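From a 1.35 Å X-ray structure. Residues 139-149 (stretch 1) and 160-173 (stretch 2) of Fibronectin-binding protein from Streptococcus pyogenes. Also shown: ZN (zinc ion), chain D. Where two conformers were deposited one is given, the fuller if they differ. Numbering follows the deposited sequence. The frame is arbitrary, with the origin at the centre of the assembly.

Stretch 1 (139-149) PLNDVNKMWER
Stretch 2, residues 160-173: QVTLMREALKKLID

Stretch 2 is mostly helix, beginning earlier in the chain. Its backbone bonds run i to i+4, as from M164 N to Q160 O (2.9 Å). Stretch 1 packs along it as loop, a 3-10 segment and the start of another helix. The register runs in opposite senses: L140 lies nearest I172 (CA-CA 9.0 Å), V143 nearest R165 (6.0 Å) and W147 nearest V161 (6.8 Å). Together they bury 672 Å².

L140 has left-handed phi/psi (49/49). A 3-10 segment covers 143-145, with K145 N bonded to D142 O (3.0 Å) and M146 N to V143 O (3.0 Å). A type II turn follows from K145 to E148, closed by E148 N to K145 O at 3.2 Å. M146 is extended (-65/139) and W147 left-handed (65/15). W147 is the N-cap residue of the helix that starts at E148.

R165 is the polar centre. Its CA-CB bond points sideways, but the m, t, t chain (chi4 162°) brings the guanidinium against the turn, its edge to M146 O and E148 OE1. The long chain and several N-H donors let it serve both. R165 NE and NH2 both donate to M146 O, each at 2.9 Å, so one carbonyl takes two bonds. R165 NH2 also donates to E148 OE1 at 2.8 Å, nearly straight at 172°, in a salt bridge. E148 is t, p, which carries its carboxylate inward. Water 1 accepts from R165 NH1 (2.9 Å) and lies 2.6 Å from E148 OE1, bridging the pair. E148 OE2 is bonded elsewhere in the structure. N144 O lies over one guanidinium face, 3.3 Å from R165 NH1, but the angle is too poor for a hydrogen bond.

K169 forms the second polar link. Its side chain is m, t, t, t, and K169 NZ donates to N144 OD1 at 2.6 Å. The same NZ makes a salt bridge to E166 OE2 at 3.1 Å. N144 is m, and its OD1 reaches K169 although its CA-CB bond points away.

Apolar side chains fill the rest. W147 (m, chi2 -66°) points toward the helix. M164 (m, t, p) CE lies 3.7 Å from the centroid of the W147 six-membered ring, over its face, a CH-pi contact. V161 CG1 sits at the ring edge, 3.9 Å from W147 CB. Branched L168 (t, p) touches M146, W147, V143 and L140; its CD2 lies 3.7 Å from M146 SD and 4.1 Å from W147 CH2. V143 (t) is buried, its CG1 3.9 Å from K169 CG, so the lysine chain packs on it while NZ reaches N144. L140 (m, t) closes the far end, its CD1 4.0 Å from I172 CD1 and 4.1 Å from L168 CD1.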

# COMPACT_ATOMS: atom_id res chain seq x y z
N PRO A 139 -9.15 -7.10 -10.61
CA PRO A 139 -9.54 -8.53 -10.67
C PRO A 139 -8.54 -9.62 -10.23
O PRO A 139 -8.88 -10.64 -9.55
CB PRO A 139 -9.94 -8.70 -12.14
CG PRO A 139 -10.32 -7.36 -12.60
CD PRO A 139 -9.55 -6.35 -11.82
N LEU A 140 -7.32 -9.42 -10.63
CA LEU A 140 -6.24 -10.42 -10.33
C LEU A 140 -6.59 -11.90 -10.69
O LEU A 140 -6.42 -12.82 -9.87
CB LEU A 140 -5.72 -10.34 -8.87
CG LEU A 140 -5.15 -8.96 -8.50
CD1 LEU A 140 -4.71 -8.97 -7.04
CD2 LEU A 140 -3.98 -8.60 -9.40
N ASN A 141 -7.10 -12.13 -11.89
CA ASN A 141 -7.54 -13.46 -12.28
C ASN A 141 -6.48 -14.30 -13.01
O ASN A 141 -6.75 -15.44 -13.39
CB ASN A 141 -8.79 -13.33 -13.16
CG ASN A 141 -8.63 -12.26 -14.20
OD1 ASN A 141 -7.55 -12.09 -14.77
ND2 ASN A 141 -9.70 -11.53 -14.48
N ASP A 142 -5.27 -13.74 -13.17
CA ASP A 142 -4.19 -14.35 -13.94
C ASP A 142 -2.87 -14.28 -13.14
O ASP A 142 -1.81 -13.98 -13.73
CB ASP A 142 -4.05 -13.51 -15.23
CG ASP A 142 -3.68 -14.31 -16.42
OD1 ASP A 142 -4.20 -15.44 -16.54
OD2 ASP A 142 -2.93 -13.77 -17.27
N VAL A 143 -2.91 -14.58 -11.85
CA VAL A 143 -1.71 -14.35 -11.01
C VAL A 143 -0.52 -15.18 -11.49
O VAL A 143 0.61 -14.70 -11.44
CB VAL A 143 -2.01 -14.58 -9.50
CG1 VAL A 143 -0.74 -14.52 -8.66
CG2 VAL A 143 -3.04 -13.60 -8.99
N ASN A 144 -0.77 -16.39 -12.00
CA ASN A 144 0.33 -17.25 -12.45
C ASN A 144 1.13 -16.71 -13.60
O ASN A 144 2.23 -17.19 -13.86
CB ASN A 144 -0.16 -18.63 -12.84
CG ASN A 144 -0.46 -19.49 -11.66
OD1 ASN A 144 -0.07 -19.19 -10.54
ND2 ASN A 144 -1.15 -20.60 -11.92
N LYS A 145 0.57 -15.74 -14.33
CA LYS A 145 1.28 -15.09 -15.43
C LYS A 145 1.77 -13.69 -15.08
O LYS A 145 2.39 -13.04 -15.91
CB LYS A 145 0.39 -15.04 -16.68
CG LYS A 145 0.15 -16.39 -17.33
CD LYS A 145 -0.89 -16.33 -18.42
CE LYS A 145 -0.89 -17.60 -19.25
NZ LYS A 145 -1.08 -18.84 -18.42
N MET A 146 1.51 -13.21 -13.87
CA MET A 146 1.92 -11.84 -13.54
C MET A 146 3.43 -11.71 -13.55
O MET A 146 4.15 -12.60 -13.07
CB MET A 146 1.32 -11.39 -12.22
CG MET A 146 -0.16 -11.10 -12.34
SD MET A 146 -0.91 -10.63 -10.77
CE MET A 146 -0.29 -9.00 -10.58
N TRP A 147 3.88 -10.59 -14.10
CA TRP A 147 5.31 -10.25 -14.20
C TRP A 147 6.10 -11.20 -15.13
O TRP A 147 7.34 -11.20 -15.12
CB TRP A 147 5.97 -10.14 -12.81
CG TRP A 147 5.24 -9.20 -11.92
CD1 TRP A 147 5.13 -7.86 -12.09
CD2 TRP A 147 4.49 -9.52 -10.74
NE1 TRP A 147 4.35 -7.33 -11.09
CE2 TRP A 147 3.94 -8.33 -10.25
CE3 TRP A 147 4.24 -10.71 -10.07
CZ2 TRP A 147 3.19 -8.29 -9.08
CZ3 TRP A 147 3.47 -10.67 -8.92
CH2 TRP A 147 2.95 -9.48 -8.44
N GLU A 148 5.42 -11.99 -15.94
CA GLU A 148 6.11 -12.85 -16.87
C GLU A 148 6.93 -12.02 -17.88
O GLU A 148 7.98 -12.46 -18.35
CB GLU A 148 5.14 -13.78 -17.59
CG GLU A 148 5.82 -14.87 -18.41
CD GLU A 148 6.62 -15.90 -17.63
OE1 GLU A 148 6.56 -15.98 -16.40
OE2 GLU A 148 7.31 -16.68 -18.32
N ARG A 149 6.43 -10.83 -18.27
CA ARG A 149 7.20 -10.00 -19.18
C ARG A 149 8.57 -9.66 -18.56
O ARG A 149 9.62 -9.76 -19.23
CB ARG A 149 6.44 -8.73 -19.54
CG ARG A 149 7.15 -7.90 -20.61
CD ARG A 149 6.32 -6.68 -21.02
NE ARG A 149 5.11 -7.06 -21.76
CZ ARG A 149 4.17 -6.20 -22.14
NH1 ARG A 149 4.30 -4.91 -21.87
NH2 ARG A 149 3.10 -6.63 -22.79
N GLN A 160 12.46 -14.79 -7.93
CA GLN A 160 11.74 -13.71 -7.24
C GLN A 160 10.25 -13.74 -7.68
O GLN A 160 9.36 -13.58 -6.85
CB GLN A 160 12.29 -12.25 -7.49
CG GLN A 160 13.53 -11.79 -6.71
CD GLN A 160 13.13 -11.55 -5.27
OE1 GLN A 160 12.45 -10.56 -4.93
NE2 GLN A 160 13.53 -12.46 -4.42
N VAL A 161 10.00 -13.91 -8.98
CA VAL A 161 8.63 -13.82 -9.48
C VAL A 161 7.79 -14.98 -8.92
O VAL A 161 6.63 -14.78 -8.59
CB VAL A 161 8.58 -13.70 -11.02
CG1 VAL A 161 7.17 -13.65 -11.51
CG2 VAL A 161 9.17 -12.35 -11.48
N THR A 162 8.37 -16.18 -8.79
CA THR A 162 7.63 -17.28 -8.21
C THR A 162 7.21 -16.93 -6.76
O THR A 162 6.05 -17.17 -6.35
CB THR A 162 8.46 -18.57 -8.28
OG1 THR A 162 8.75 -18.86 -9.66
CG2 THR A 162 7.71 -19.73 -7.65
N LEU A 163 8.14 -16.38 -5.99
CA LEU A 163 7.79 -15.97 -4.61
C LEU A 163 6.67 -14.92 -4.62
O LEU A 163 5.75 -14.96 -3.80
CB LEU A 163 9.01 -15.38 -3.87
CG LEU A 163 10.16 -16.36 -3.54
CD1 LEU A 163 11.28 -15.56 -2.92
CD2 LEU A 163 9.70 -17.49 -2.65
N MET A 164 6.79 -13.95 -5.52
CA MET A 164 5.81 -12.85 -5.58
C MET A 164 4.40 -13.34 -5.89
O MET A 164 3.43 -12.91 -5.26
CB MET A 164 6.24 -11.85 -6.65
CG MET A 164 7.52 -11.04 -6.27
SD MET A 164 8.26 -10.20 -7.70
CE MET A 164 7.04 -8.90 -7.99
N ARG A 165 4.28 -14.23 -6.87
CA ARG A 165 2.98 -14.76 -7.24
C ARG A 165 2.36 -15.54 -6.09
O ARG A 165 1.16 -15.37 -5.81
CB ARG A 165 3.11 -15.67 -8.45
CG ARG A 165 3.51 -14.96 -9.71
CD ARG A 165 3.92 -15.93 -10.81
NE ARG A 165 4.23 -15.27 -12.07
CZ ARG A 165 4.93 -15.79 -13.07
NH1 ARG A 165 5.40 -17.02 -12.99
NH2 ARG A 165 5.18 -15.06 -14.15
N GLU A 166 3.15 -16.38 -5.41
CA GLU A 166 2.59 -17.14 -4.32
C GLU A 166 2.16 -16.26 -3.16
O GLU A 166 1.13 -16.50 -2.52
CB GLU A 166 3.59 -18.25 -3.89
CG GLU A 166 3.80 -19.31 -4.96
CD GLU A 166 2.48 -19.90 -5.49
OE1 GLU A 166 1.73 -20.46 -4.67
OE2 GLU A 166 2.18 -19.78 -6.73
N ALA A 167 2.95 -15.23 -2.87
CA ALA A 167 2.60 -14.29 -1.81
C ALA A 167 1.29 -13.58 -2.13
O ALA A 167 0.44 -13.41 -1.26
CB ALA A 167 3.72 -13.30 -1.56
N LEU A 168 1.17 -13.11 -3.37
CA LEU A 168 -0.04 -12.38 -3.76
C LEU A 168 -1.30 -13.25 -3.58
O LEU A 168 -2.32 -12.78 -3.04
CB LEU A 168 0.11 -11.87 -5.18
CG LEU A 168 -1.06 -11.03 -5.69
CD1 LEU A 168 -1.38 -9.87 -4.77
CD2 LEU A 168 -0.75 -10.54 -7.10
N LYS A 169 -1.22 -14.51 -3.98
CA LYS A 169 -2.35 -15.41 -3.81
C LYS A 169 -2.76 -15.53 -2.34
O LYS A 169 -3.95 -15.51 -2.01
CB LYS A 169 -2.01 -16.79 -4.34
CG LYS A 169 -1.86 -16.88 -5.83
CD LYS A 169 -1.48 -18.30 -6.23
CE LYS A 169 -1.15 -18.37 -7.69
NZ LYS A 169 -0.61 -19.72 -8.03
N LYS A 170 -1.77 -15.63 -1.45
CA LYS A 170 -2.08 -15.75 -0.03
C LYS A 170 -2.73 -14.48 0.51
O LYS A 170 -3.64 -14.52 1.35
CB LYS A 170 -0.83 -16.11 0.78
CG LYS A 170 -0.27 -17.51 0.44
CD LYS A 170 1.04 -17.82 1.16
CE LYS A 170 1.76 -19.06 0.61
NZ LYS A 170 3.09 -19.11 1.27
N LEU A 171 -2.25 -13.33 0.05
CA LEU A 171 -2.75 -12.05 0.52
C LEU A 171 -4.20 -11.79 0.15
O LEU A 171 -4.88 -11.10 0.90
CB LEU A 171 -1.87 -10.89 0.06
CG LEU A 171 -0.48 -10.77 0.66
CD1 LEU A 171 0.32 -9.70 -0.08
CD2 LEU A 171 -0.53 -10.45 2.14
N ILE A 172 -4.64 -12.28 -1.01
CA ILE A 172 -5.99 -11.99 -1.49
C ILE A 172 -6.98 -13.12 -1.19
O ILE A 172 -8.15 -13.04 -1.56
CB ILE A 172 -6.02 -11.61 -2.99
CG1 ILE A 172 -5.58 -12.77 -3.89
CG2 ILE A 172 -5.16 -10.37 -3.23
CD1 ILE A 172 -5.70 -12.49 -5.38
N ASP A 173 -6.55 -14.16 -0.48
CA ASP A 173 -7.47 -15.23 -0.11
C ASP A 173 -8.48 -14.69 0.90
O ASP A 173 -8.11 -14.05 1.89
CB ASP A 173 -6.67 -16.36 0.51
CG ASP A 173 -7.51 -17.64 0.69
OD1 ASP A 173 -8.51 -17.61 1.40
OD2 ASP A 173 -7.20 -18.71 0.13
ZN ZN D . -8.47 -20.20 0.41
O HOH W 1 7.37 -17.90 -14.90
O HOH W 2 -8.47 -20.96 2.49
O HOH W 3 -7.72 -21.62 -0.77